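Long-range contacts in PDZ domain protein (Parabacteroides distasonis, PDB 4L8N), which is of unknown function but binds magnesium and carries PDZ domains at both ends of a DUF4136 domain, probably working through contacts with other proteins or peptides: residues N26-I31 with Y48-E53; E52-V57 with V79-S84; E120-Q125 with S303-N308; Y307-I312 with T447-V452. One frame throughout, in Å; residues are numbered along the deposited sequence.

Interaction 1. Residues N26-I31 with Y48-E53; sequences NNKPVI and YDVIEE
Ile-31 and Ile-51 meet at their delta methyls, with CD1 of Ile-31 lying 3.9 Å from CD1 of Ile-51 and the two side chains crossing at about a right angle. Pro-29 presses on the same isoleucine, its CG 3.8 Å from CB of Ile-51. Phe-14 of strand 8-18 touches both isoleucines, and Leu-81 and Ile-83 of strand 78-84 also pack on Ile-51, so the cluster belongs to the core of the N-terminal PDZ domain. Next along the strands Val-30 faces Val-50: the gamma methyl that each holds beside its backbone N makes the touch, CG2 of Val-30 to CG2 of Val-50 at 3.8 Å. This pair is the one backbone bridge here. It ties 29-34, an outer strand of the sheet, to 50-54 near the other end, which curls the sheet toward the barrel-like form familiar from PDZ domains. Ile-51 N donates to Pro-29 O and Ile-31 N to Asp-49 O, while Tyr-48 N closes the end on Ile-31 O. The carboxylate of Asp-49 turns to Asn-85 and to the backbone N of Lys-46. At the polar edge Lys-28 runs extended past Val-50 CG1 to a salt bridge: NZ of Lys-28 meets the syn side of Glu-52 OE1 at 2.9 Å, 20° out of the carboxylate plane, while OE2 is hydrogen-bonded to Ser-84 OG.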
loop_
_atom_site.group_PDB
_atom_site.type_symbol
_atom_site.label_atom_id
_atom_site.label_comp_id
_atom_site.label_asym_id
_atom_site.label_seq_id
_atom_site.Cartn_x
_atom_site.Cartn_y
_atom_site.Cartn_z
ATOM N N ASN A 26 11.260 19.893 15.511
ATOM C CA ASN A 26 11.261 18.803 16.484
ATOM C C ASN A 26 11.137 19.315 17.935
ATOM O O ASN A 26 11.854 20.238 18.346
ATOM C CB ASN A 26 12.510 17.940 16.330
ATOM C CG ASN A 26 12.376 16.555 16.921
ATOM O OD1 ASN A 26 11.272 16.067 17.197
ATOM N ND2 ASN A 26 13.499 15.864 17.092
ATOM N N ASN A 27 10.172 18.724 18.677
ATOM C CA ASN A 27 9.830 18.994 20.084
ATOM C C ASN A 27 9.567 20.504 20.325
ATOM O O ASN A 27 9.884 21.067 21.387
ATOM C CB ASN A 27 10.895 18.404 21.049
ATOM C CG ASN A 27 11.016 16.894 20.932
ATOM O OD1 ASN A 27 10.024 16.146 21.034
ATOM N ND2 ASN A 27 12.225 16.411 20.656
ATOM N N LYS A 28 8.922 21.132 19.325
ATOM C CA LYS A 28 8.516 22.544 19.312
ATOM C C LYS A 28 7.072 22.621 18.855
ATOM O O LYS A 28 6.653 21.703 18.150
ATOM C CB LYS A 28 9.417 23.363 18.363
ATOM C CG LYS A 28 10.882 23.424 18.762
ATOM C CD LYS A 28 11.683 24.131 17.702
ATOM C CE LYS A 28 13.153 24.156 18.009
ATOM N NZ LYS A 28 13.939 24.569 16.817
ATOM N N PRO A 29 6.278 23.668 19.187
ATOM C CA PRO A 29 4.911 23.729 18.640
ATOM C C PRO A 29 4.919 24.026 17.132
ATOM O O PRO A 29 5.655 24.903 16.679
ATOM C CB PRO A 29 4.242 24.863 19.438
ATOM C CG PRO A 29 5.227 25.285 20.477
ATOM C CD PRO A 29 6.577 24.862 20.004
ATOM N N VAL A 30 4.138 23.259 16.353
ATOM C CA VAL A 30 3.971 23.403 14.903
ATOM C C VAL A 30 2.491 23.653 14.669
ATOM O O VAL A 30 1.665 22.830 15.072
ATOM C CB VAL A 30 4.508 22.190 14.058
ATOM C CG1 VAL A 30 4.037 22.261 12.600
ATOM C CG2 VAL A 30 6.029 22.093 14.123
ATOM N N ILE A 31 2.166 24.772 14.008
ATOM C CA ILE A 31 0.798 25.190 13.717
ATOM C C ILE A 31 0.180 24.285 12.661
ATOM O O ILE A 31 0.729 24.166 11.573
ATOM C CB ILE A 31 0.774 26.677 13.265
ATOM C CG1 ILE A 31 1.668 27.595 14.121
ATOM C CG2 ILE A 31 -0.630 27.196 13.031
ATOM C CD1 ILE A 31 1.253 27.940 15.417
ATOM N N TYR A 48 1.863 25.285 9.465
ATOM C CA TYR A 48 3.168 24.605 9.527
ATOM C C TYR A 48 4.269 25.541 10.032
ATOM O O TYR A 48 5.430 25.139 10.078
ATOM C CB TYR A 48 3.525 23.859 8.198
ATOM C CG TYR A 48 2.337 23.050 7.690
ATOM C CD1 TYR A 48 1.663 22.158 8.528
ATOM C CD2 TYR A 48 1.800 23.283 6.426
ATOM C CE1 TYR A 48 0.498 21.512 8.116
ATOM C CE2 TYR A 48 0.652 22.623 5.993
ATOM C CZ TYR A 48 0.006 21.731 6.839
ATOM O OH TYR A 48 -1.125 21.069 6.410
ATOM N N ASP A 49 3.885 26.721 10.559
ATOM C CA ASP A 49 4.804 27.632 11.231
ATOM C C ASP A 49 5.302 26.949 12.480
ATOM O O ASP A 49 4.536 26.193 13.105
ATOM C CB ASP A 49 4.112 28.967 11.614
ATOM C CG ASP A 49 4.149 30.069 10.576
ATOM O OD1 ASP A 49 4.768 29.859 9.513
ATOM O OD2 ASP A 49 3.550 31.148 10.828
ATOM N N VAL A 50 6.582 27.205 12.839
ATOM C CA VAL A 50 7.223 26.650 14.030
ATOM C C VAL A 50 7.385 27.750 15.074
ATOM O O VAL A 50 8.037 28.764 14.810
ATOM C CB VAL A 50 8.571 25.974 13.701
ATOM C CG1 VAL A 50 9.294 25.536 14.972
ATOM C CG2 VAL A 50 8.368 24.785 12.775
ATOM N N ILE A 51 6.788 27.551 16.259
ATOM C CA ILE A 51 6.950 28.493 17.369
ATOM C C ILE A 51 8.324 28.208 18.009
ATOM O O ILE A 51 8.529 27.149 18.617
ATOM C CB ILE A 51 5.798 28.450 18.399
ATOM C CG1 ILE A 51 4.426 28.736 17.733
ATOM C CG2 ILE A 51 6.100 29.406 19.582
ATOM C CD1 ILE A 51 3.255 28.609 18.647
ATOM N N GLU A 52 9.275 29.118 17.792
ATOM C CA GLU A 52 10.635 28.977 18.305
ATOM C C GLU A 52 10.738 29.521 19.726
ATOM O O GLU A 52 11.370 28.894 20.578
ATOM C CB GLU A 52 11.649 29.678 17.384
ATOM C CG GLU A 52 11.770 29.052 16.001
ATOM C CD GLU A 52 12.579 27.776 15.886
ATOM O OE1 GLU A 52 13.252 27.393 16.870
ATOM O OE2 GLU A 52 12.560 27.172 14.790
ATOM N N GLU A 53 10.157 30.711 19.965
ATOM C CA GLU A 53 10.161 31.379 21.265
ATOM C C GLU A 53 8.794 31.960 21.555
ATOM O O GLU A 53 8.067 32.343 20.633
ATOM C CB GLU A 53 11.226 32.503 21.363
ATOM C CG GLU A 53 12.618 32.204 20.814
ATOM C CD GLU A 53 13.607 33.363 20.810
ATOM O OE1 GLU A 53 13.203 34.512 21.120
ATOM O OE2 GLU A 53 14.794 33.118 20.489
#

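Interaction 2. Residues E52-V57 with V79-S84; sequences EEINGV and VLLTIS
Glu-52 and Glu-53 both face Thr-82 in a classic beta bulge, where the carbonyl O of Thr-82 takes the N-H of Glu-52 at 2.8 Å and, weakly, that of Glu-53. Past the bulge the antiparallel pairing is regular: Thr-82 N donates to Glu-53 O and Asn-55 N to Leu-80 O. The side chain of Glu-52 bends at chi2 (-78°), which sets CD beside Ser-84, and there OG of Ser-84 donates to the anti lone pair of Glu-52 OE2 at 2.7 Å. The other oxygen, OE1, is taken by Lys-28, so the carboxylate is held between Ser-84 on strand 78-84 and Lys-28, just ahead of strand 29-34. An alanine here would probably leave the Ser-84 hydroxyl without this acceptor and the Lys-28 ammonium without its counter-charge. Glu-53 lies obliquely across Thr-82, its CB 3.6 Å from CB of Thr-82, while OG1 of Thr-82 finds its stronger partner in Gln-92. Strand 50-54 then reverses through a type I' turn, Ile-54 to Val-57, into the short strand 57-58, making a tight hairpin in the PDZ sheet. Asn-55 in this turn reaches back: its OD1 accepts Leu-80 N at 3.1 Å, the donor standing above the amide plane. A water accepts from Gly-56 N and donates to Leu-80 O and Thr-82 OG1, stitching turn to strand. On the sheet face of Ile-54 and Leu-81, CG2 of Ile-54 lies alongside Val-79, 3.8 Å from its CG1, with Leu-71 of helix 67-71 touching both Ile-54 and Leu-81.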
loop_
_atom_site.group_PDB
_atom_site.type_symbol
_atom_site.label_atom_id
_atom_site.label_comp_id
_atom_site.label_asym_id
_atom_site.label_seq_id
_atom_site.Cartn_x
_atom_site.Cartn_y
_atom_site.Cartn_z
ATOM N N GLU A 52 9.275 29.118 17.792
ATOM C CA GLU A 52 10.635 28.977 18.305
ATOM C C GLU A 52 10.738 29.521 19.726
ATOM O O GLU A 52 11.370 28.894 20.578
ATOM C CB GLU A 52 11.649 29.678 17.384
ATOM C CG GLU A 52 11.770 29.052 16.001
ATOM C CD GLU A 52 12.579 27.776 15.886
ATOM O OE1 GLU A 52 13.252 27.393 16.870
ATOM O OE2 GLU A 52 12.560 27.172 14.790
ATOM N N GLU A 53 10.157 30.711 19.965
ATOM C CA GLU A 53 10.161 31.379 21.265
ATOM C C GLU A 53 8.794 31.960 21.555
ATOM O O GLU A 53 8.067 32.343 20.633
ATOM C CB GLU A 53 11.226 32.503 21.363
ATOM C CG GLU A 53 12.618 32.204 20.814
ATOM C CD GLU A 53 13.607 33.363 20.810
ATOM O OE1 GLU A 53 13.203 34.512 21.120
ATOM O OE2 GLU A 53 14.794 33.118 20.489
ATOM N N ILE A 54 8.449 32.023 22.843
ATOM C CA ILE A 54 7.217 32.639 23.340
ATOM C C ILE A 54 7.658 33.782 24.260
ATOM O O ILE A 54 8.432 33.563 25.190
ATOM C CB ILE A 54 6.269 31.625 24.046
ATOM C CG1 ILE A 54 5.967 30.404 23.139
ATOM C CG2 ILE A 54 4.985 32.320 24.540
ATOM C CD1 ILE A 54 5.358 29.154 23.841
ATOM N N ASN A 55 7.210 35.006 23.959
ATOM C CA ASN A 55 7.500 36.236 24.714
ATOM C C ASN A 55 9.007 36.397 25.047
ATOM O O ASN A 55 9.359 36.945 26.096
ATOM C CB ASN A 55 6.646 36.306 26.000
ATOM C CG ASN A 55 5.169 36.491 25.768
ATOM O OD1 ASN A 55 4.735 37.315 24.954
ATOM N ND2 ASN A 55 4.365 35.763 26.530
ATOM N N GLY A 56 9.858 35.932 24.132
ATOM C CA GLY A 56 11.308 35.997 24.258
ATOM C C GLY A 56 11.974 34.745 24.789
ATOM O O GLY A 56 13.197 34.614 24.651
ATOM N N VAL A 57 11.202 33.819 25.410
ATOM C CA VAL A 57 11.796 32.581 25.947
ATOM C C VAL A 57 11.721 31.425 24.906
ATOM O O VAL A 57 10.622 31.062 24.466
ATOM C CB VAL A 57 11.266 32.139 27.354
ATOM C CG1 VAL A 57 9.749 32.238 27.474
ATOM C CG2 VAL A 57 11.754 30.740 27.739
ATOM N N VAL A 79 0.476 38.101 22.795
ATOM C CA VAL A 79 1.598 37.154 22.865
ATOM C C VAL A 79 2.556 37.398 21.703
ATOM O O VAL A 79 2.158 37.293 20.536
ATOM C CB VAL A 79 1.167 35.659 22.924
ATOM C CG1 VAL A 79 2.279 34.789 23.503
ATOM C CG2 VAL A 79 -0.108 35.480 23.735
ATOM N N LEU A 80 3.816 37.728 22.033
ATOM C CA LEU A 80 4.882 37.929 21.059
ATOM C C LEU A 80 5.508 36.564 20.729
ATOM O O LEU A 80 5.989 35.851 21.621
ATOM C CB LEU A 80 5.949 38.932 21.547
ATOM C CG LEU A 80 7.051 39.279 20.530
ATOM C CD1 LEU A 80 6.476 39.916 19.255
ATOM C CD2 LEU A 80 8.095 40.174 21.143
ATOM N N LEU A 81 5.481 36.201 19.441
ATOM C CA LEU A 81 5.982 34.917 18.983
ATOM C C LEU A 81 7.174 35.061 18.060
ATOM O O LEU A 81 7.220 35.955 17.218
ATOM C CB LEU A 81 4.839 34.196 18.253
ATOM C CG LEU A 81 4.141 33.017 18.948
ATOM C CD1 LEU A 81 3.778 33.310 20.395
ATOM C CD2 LEU A 81 2.903 32.605 18.176
ATOM N N THR A 82 8.144 34.182 18.238
ATOM C CA THR A 82 9.297 34.072 17.362
ATOM C C THR A 82 8.988 32.873 16.504
ATOM O O THR A 82 8.901 31.760 17.024
ATOM C CB THR A 82 10.598 33.973 18.153
ATOM O OG1 THR A 82 10.739 35.154 18.957
ATOM C CG2 THR A 82 11.817 33.782 17.252
ATOM N N ILE A 83 8.730 33.111 15.212
ATOM C CA ILE A 83 8.345 32.072 14.279
ATOM C C ILE A 83 9.456 31.745 13.288
ATOM O O ILE A 83 10.237 32.612 12.916
ATOM C CB ILE A 83 7.041 32.495 13.521
ATOM C CG1 ILE A 83 5.800 32.676 14.454
ATOM C CG2 ILE A 83 6.726 31.572 12.339
ATOM C CD1 ILE A 83 5.303 31.432 15.290
ATOM N N SER A 84 9.480 30.484 12.834
ATOM C CA SER A 84 10.292 30.021 11.729
ATOM C C SER A 84 9.406 29.170 10.788
ATOM O O SER A 84 8.479 28.470 11.224
ATOM C CB SER A 84 11.541 29.274 12.189
ATOM O OG SER A 84 11.331 27.908 12.498
HETATM O O HOH W 1 8.973 35.696 21.460
#

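Interaction 3. Residues E120-Q125 with S303-N308; sequences ETTNEQ and SKKTYN
Lys-304 reaches over the start of the neighbouring strand to Glu-120, its NZ donating to the carbonyl O of Glu-120 at 2.8 Å. The contact joins strands 123-135 and 298-309, antiparallel neighbours in the middle of a large mixed sheet. Lys-304 also carries the backbone pairing with Asn-123: its N binds Asn-123 O at 2.9 Å, and its O accepts the longer, more bent bond from Asn-123 N. Chi1 of 73° sets CG between the backbone N and the carbonyl carbon, where it lies 3.4 Å from Thr-121 O, and from there the chain runs extended past Asn-123. An alanine at this position would probably leave Glu-120 O without this donor and the segment 120-122 less firmly held to the strand. On the far side of the backbone, CG2 of Thr-122 rests 3.9 Å from CG of Lys-305, whose ammonium goes on to Asp-108 and Ser-112. Thr-121 and Thr-306 meet at their CB atoms, and OG1 of Thr-306 is hydrogen-bonded to Ser-450. The second shell fixes Asn-123: its ND2 donates to Leu-119 O, just before residue 120. Its OD1 receives NE2 of Gln-125 at 2.9 Å, with the donor 48° out of the carbonyl plane of Asn-123.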
loop_
_atom_site.group_PDB
_atom_site.type_symbol
_atom_site.label_atom_id
_atom_site.label_comp_id
_atom_site.label_asym_id
_atom_site.label_seq_id
_atom_site.Cartn_x
_atom_site.Cartn_y
_atom_site.Cartn_z
ATOM N N GLU A 120 -25.714 22.424 2.704
ATOM C CA GLU A 120 -25.095 22.854 1.461
ATOM C C GLU A 120 -23.946 23.796 1.715
ATOM O O GLU A 120 -23.011 23.840 0.919
ATOM C CB GLU A 120 -26.137 23.586 0.595
ATOM C CG GLU A 120 -27.159 22.669 -0.041
ATOM C CD GLU A 120 -28.456 22.446 0.706
ATOM O OE1 GLU A 120 -28.485 22.578 1.951
ATOM O OE2 GLU A 120 -29.450 22.109 0.028
ATOM N N THR A 121 -24.036 24.585 2.803
ATOM C CA THR A 121 -23.023 25.579 3.130
ATOM C C THR A 121 -22.261 25.247 4.408
ATOM O O THR A 121 -21.109 25.674 4.530
ATOM C CB THR A 121 -23.667 26.982 3.253
ATOM O OG1 THR A 121 -24.588 27.020 4.347
ATOM C CG2 THR A 121 -24.351 27.431 1.980
ATOM N N THR A 122 -22.883 24.501 5.360
ATOM C CA THR A 122 -22.285 24.253 6.683
ATOM C C THR A 122 -22.235 22.795 7.063
ATOM O O THR A 122 -23.207 22.252 7.600
ATOM C CB THR A 122 -23.072 25.041 7.736
ATOM O OG1 THR A 122 -23.252 26.384 7.263
ATOM C CG2 THR A 122 -22.420 25.007 9.134
ATOM N N ASN A 123 -21.070 22.176 6.859
ATOM C CA ASN A 123 -20.871 20.766 7.202
ATOM C C ASN A 123 -19.409 20.431 7.418
ATOM O O ASN A 123 -18.522 21.214 7.071
ATOM C CB ASN A 123 -21.471 19.822 6.123
ATOM C CG ASN A 123 -20.808 19.872 4.768
ATOM O OD1 ASN A 123 -19.737 19.292 4.534
ATOM N ND2 ASN A 123 -21.482 20.495 3.819
ATOM N N GLU A 124 -19.171 19.225 7.950
ATOM C CA GLU A 124 -17.849 18.667 8.181
ATOM C C GLU A 124 -17.778 17.286 7.588
ATOM O O GLU A 124 -18.652 16.460 7.820
ATOM C CB GLU A 124 -17.498 18.612 9.670
ATOM C CG GLU A 124 -17.346 19.956 10.345
ATOM C CD GLU A 124 -17.531 19.826 11.839
ATOM O OE1 GLU A 124 -18.539 19.211 12.261
ATOM O OE2 GLU A 124 -16.651 20.309 12.587
ATOM N N GLN A 125 -16.716 17.019 6.842
ATOM C CA GLN A 125 -16.506 15.720 6.232
ATOM C C GLN A 125 -15.034 15.323 6.360
ATOM O O GLN A 125 -14.167 16.182 6.501
ATOM C CB GLN A 125 -16.952 15.731 4.771
ATOM C CG GLN A 125 -18.453 15.743 4.582
ATOM C CD GLN A 125 -18.793 15.867 3.129
ATOM O OE1 GLN A 125 -18.546 14.953 2.337
ATOM N NE2 GLN A 125 -19.344 17.013 2.742
ATOM N N SER A 303 -13.994 21.312 6.807
ATOM C CA SER A 303 -15.019 22.022 7.572
ATOM C C SER A 303 -15.399 23.270 6.824
ATOM O O SER A 303 -14.576 24.190 6.709
ATOM C CB SER A 303 -14.517 22.379 8.970
ATOM O OG SER A 303 -14.148 21.221 9.701
ATOM N N LYS A 304 -16.621 23.298 6.259
ATOM C CA LYS A 304 -17.039 24.496 5.559
ATOM C C LYS A 304 -18.186 25.144 6.326
ATOM O O LYS A 304 -18.893 24.453 7.056
ATOM C CB LYS A 304 -17.355 24.227 4.076
ATOM C CG LYS A 304 -18.624 23.473 3.739
ATOM C CD LYS A 304 -18.825 23.572 2.237
ATOM C CE LYS A 304 -20.036 22.839 1.747
ATOM N NZ LYS A 304 -20.316 23.148 0.316
ATOM N N LYS A 305 -18.297 26.479 6.250
ATOM C CA LYS A 305 -19.349 27.247 6.938
ATOM C C LYS A 305 -19.568 28.609 6.289
ATOM O O LYS A 305 -18.612 29.339 6.027
ATOM C CB LYS A 305 -19.024 27.448 8.430
ATOM C CG LYS A 305 -20.128 28.159 9.233
ATOM C CD LYS A 305 -19.745 28.457 10.698
ATOM C CE LYS A 305 -19.540 27.181 11.482
ATOM N NZ LYS A 305 -19.426 27.424 12.932
ATOM N N THR A 306 -20.834 28.939 6.051
ATOM C CA THR A 306 -21.251 30.233 5.549
ATOM C C THR A 306 -22.445 30.656 6.367
ATOM O O THR A 306 -23.397 29.904 6.475
ATOM C CB THR A 306 -21.545 30.222 4.043
ATOM O OG1 THR A 306 -20.390 29.767 3.343
ATOM C CG2 THR A 306 -21.943 31.606 3.515
ATOM N N TYR A 307 -22.401 31.853 6.942
ATOM C CA TYR A 307 -23.519 32.381 7.706
ATOM C C TYR A 307 -23.607 33.888 7.565
ATOM O O TYR A 307 -22.625 34.527 7.192
ATOM C CB TYR A 307 -23.431 31.965 9.191
ATOM C CG TYR A 307 -22.249 32.516 9.969
ATOM C CD1 TYR A 307 -21.023 31.857 9.970
ATOM C CD2 TYR A 307 -22.393 33.618 10.807
ATOM C CE1 TYR A 307 -19.940 32.340 10.700
ATOM C CE2 TYR A 307 -21.329 34.084 11.580
ATOM C CZ TYR A 307 -20.098 33.449 11.511
ATOM O OH TYR A 307 -19.033 33.895 12.257
ATOM N N ASN A 308 -24.797 34.454 7.853
ATOM C CA ASN A 308 -25.020 35.908 7.910
ATOM C C ASN A 308 -24.478 36.384 9.246
ATOM O O ASN A 308 -24.933 35.915 10.304
ATOM C CB ASN A 308 -26.505 36.286 7.765
ATOM C CG ASN A 308 -27.032 36.481 6.364
ATOM O OD1 ASN A 308 -26.312 36.721 5.385
ATOM N ND2 ASN A 308 -28.337 36.443 6.261
HETATM O O HOH W 2 -20.122 27.363 2.773
#

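Interaction 4. Residues Y307-I312 with T447-V452; sequences YNYTGI and TIRSEV
Arg-449 stacked flat on Tyr-309 is the centre of this antiparallel strand contact, where 298-309 ends against 438-456 inside the large mixed sheet. Four backbone hydrogen bonds hold the two strands: Tyr-307 and Arg-449 exchange both N-H groups, and so do Tyr-309 and Thr-447. On the face that carries both tyrosines, the arginine chain runs extended from CG to NE and lays its guanidinium over the ring of Tyr-309. CZ of Arg-449 sits 3.7 Å from the ring centroid of Tyr-309, with the planes only 14° apart. CG of Tyr-307 stands between the backbone N and the carbonyl carbon (chi1 65°), and the ring lies alongside the arginine chain, with CB of Arg-449 over one face, 4.2 Å from the Tyr-307 centroid. Thr-447 OG1 lies in plane at the edge of the Tyr-309 ring, 3.4 Å from CD2 of Tyr-309. The opposite face of this ring is met by the backbone N of Gly-311, itself bonded to Glu-107. Tyr-309 OH bonds Asp-326, and Arg-449 makes a second cation-pi contact with Tyr-37. A phenol polarised by that carboxylate would probably be richer in electrons, a good seat for the arginine's positive charge.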
loop_
_atom_site.group_PDB
_atom_site.type_symbol
_atom_site.label_atom_id
_atom_site.label_comp_id
_atom_site.label_asym_id
_atom_site.label_seq_id
_atom_site.Cartn_x
_atom_site.Cartn_y
_atom_site.Cartn_z
ATOM N N TYR A 307 -22.401 31.853 6.942
ATOM C CA TYR A 307 -23.519 32.381 7.706
ATOM C C TYR A 307 -23.607 33.888 7.565
ATOM O O TYR A 307 -22.625 34.527 7.192
ATOM C CB TYR A 307 -23.431 31.965 9.191
ATOM C CG TYR A 307 -22.249 32.516 9.969
ATOM C CD1 TYR A 307 -21.023 31.857 9.970
ATOM C CD2 TYR A 307 -22.393 33.618 10.807
ATOM C CE1 TYR A 307 -19.940 32.340 10.700
ATOM C CE2 TYR A 307 -21.329 34.084 11.580
ATOM C CZ TYR A 307 -20.098 33.449 11.511
ATOM O OH TYR A 307 -19.033 33.895 12.257
ATOM N N ASN A 308 -24.797 34.454 7.853
ATOM C CA ASN A 308 -25.020 35.908 7.910
ATOM C C ASN A 308 -24.478 36.384 9.246
ATOM O O ASN A 308 -24.933 35.915 10.304
ATOM C CB ASN A 308 -26.505 36.286 7.765
ATOM C CG ASN A 308 -27.032 36.481 6.364
ATOM O OD1 ASN A 308 -26.312 36.721 5.385
ATOM N ND2 ASN A 308 -28.337 36.443 6.261
ATOM N N TYR A 309 -23.468 37.269 9.191
ATOM C CA TYR A 309 -22.805 37.834 10.346
ATOM C C TYR A 309 -23.271 39.269 10.632
ATOM O O TYR A 309 -23.222 40.127 9.743
ATOM C CB TYR A 309 -21.295 37.803 10.111
ATOM C CG TYR A 309 -20.486 38.537 11.160
ATOM C CD1 TYR A 309 -20.259 37.974 12.412
ATOM C CD2 TYR A 309 -19.929 39.786 10.893
ATOM C CE1 TYR A 309 -19.512 38.640 13.379
ATOM C CE2 TYR A 309 -19.164 40.451 11.844
ATOM C CZ TYR A 309 -18.963 39.876 13.090
ATOM O OH TYR A 309 -18.199 40.511 14.036
ATOM N N THR A 310 -23.677 39.526 11.890
ATOM C CA THR A 310 -24.084 40.843 12.394
ATOM C C THR A 310 -23.101 41.292 13.509
ATOM O O THR A 310 -22.855 42.480 13.671
ATOM C CB THR A 310 -25.530 40.853 12.902
ATOM O OG1 THR A 310 -25.591 40.160 14.147
ATOM C CG2 THR A 310 -26.538 40.289 11.900
ATOM N N GLY A 311 -22.564 40.342 14.263
ATOM C CA GLY A 311 -21.624 40.621 15.340
ATOM C C GLY A 311 -22.212 40.501 16.725
ATOM O O GLY A 311 -21.514 40.767 17.698
ATOM N N ILE A 312 -23.500 40.108 16.830
ATOM C CA ILE A 312 -24.215 39.970 18.105
ATOM C C ILE A 312 -23.883 38.618 18.746
ATOM O O ILE A 312 -23.872 37.580 18.072
ATOM C CB ILE A 312 -25.773 40.147 17.937
ATOM C CG1 ILE A 312 -26.152 41.530 17.372
ATOM C CG2 ILE A 312 -26.546 39.881 19.245
ATOM C CD1 ILE A 312 -27.504 41.560 16.574
ATOM N N THR A 447 -23.000 40.739 6.705
ATOM C CA THR A 447 -21.890 40.397 5.836
ATOM C C THR A 447 -21.869 38.896 5.827
ATOM O O THR A 447 -22.324 38.259 6.776
ATOM C CB THR A 447 -20.594 41.052 6.284
ATOM O OG1 THR A 447 -20.372 40.798 7.675
ATOM C CG2 THR A 447 -20.570 42.543 5.984
ATOM N N ILE A 448 -21.396 38.325 4.748
ATOM C CA ILE A 448 -21.413 36.886 4.612
ATOM C C ILE A 448 -20.035 36.364 4.983
ATOM O O ILE A 448 -19.009 36.716 4.368
ATOM C CB ILE A 448 -21.921 36.475 3.194
ATOM C CG1 ILE A 448 -23.427 36.866 3.040
ATOM C CG2 ILE A 448 -21.706 34.993 2.927
ATOM C CD1 ILE A 448 -24.085 36.588 1.690
ATOM N N ARG A 449 -20.012 35.594 6.071
ATOM C CA ARG A 449 -18.783 34.986 6.534
ATOM C C ARG A 449 -18.753 33.650 5.913
ATOM O O ARG A 449 -19.699 32.882 6.070
ATOM C CB ARG A 449 -18.682 34.925 8.068
ATOM C CG ARG A 449 -18.278 36.223 8.666
ATOM C CD ARG A 449 -17.750 36.041 10.057
ATOM N NE ARG A 449 -17.152 37.288 10.543
ATOM C CZ ARG A 449 -16.507 37.417 11.699
ATOM N NH1 ARG A 449 -16.366 36.376 12.508
ATOM N NH2 ARG A 449 -16.002 38.589 12.056
ATOM N N SER A 450 -17.739 33.416 5.100
ATOM C CA SER A 450 -17.498 32.161 4.403
ATOM C C SER A 450 -16.134 31.661 4.793
ATOM O O SER A 450 -15.201 32.467 4.965
ATOM C CB SER A 450 -17.606 32.354 2.902
ATOM O OG SER A 450 -18.478 31.373 2.376
ATOM N N GLU A 451 -16.031 30.354 5.025
ATOM C CA GLU A 451 -14.793 29.716 5.458
ATOM C C GLU A 451 -14.778 28.228 5.123
ATOM O O GLU A 451 -15.799 27.547 5.195
ATOM C CB GLU A 451 -14.523 29.927 6.985
ATOM C CG GLU A 451 -15.726 29.759 7.914
ATOM C CD GLU A 451 -15.471 29.816 9.415
ATOM O OE1 GLU A 451 -15.083 28.774 9.992
ATOM O OE2 GLU A 451 -15.752 30.875 10.027
ATOM N N VAL A 452 -13.605 27.756 4.698
ATOM C CA VAL A 452 -13.260 26.354 4.441
ATOM C C VAL A 452 -11.923 26.084 5.131
ATOM O O VAL A 452 -10.961 26.812 4.886
ATOM C CB VAL A 452 -13.195 25.926 2.955
ATOM C CG1 VAL A 452 -12.970 24.425 2.846
ATOM C CG2 VAL A 452 -14.445 26.317 2.197
#

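In the fold
Along the chain the four contacts come as two linked pairs. Interactions 1 and 2 share Glu-52 and Glu-53 on strand 50-54, with centres about 10 Å apart, and lie in the N-terminal PDZ domain; Val-50 N to Ser-84 O ties them directly. Interactions 3 and 4 share Tyr-307 and Asn-308 on strand 298-309, centres about 11 Å apart, in the eleven-stranded mixed sheet, where that strand is flanked by 123-135 and 438-456. The pairs stand apart: centres of 1 and 3 are about 29 Å from each other, and nearest atoms of 1 and 4 about 11 Å. The PDZ sheet closes locally, whereas the larger sheet gathers strands from distant parts of the chain.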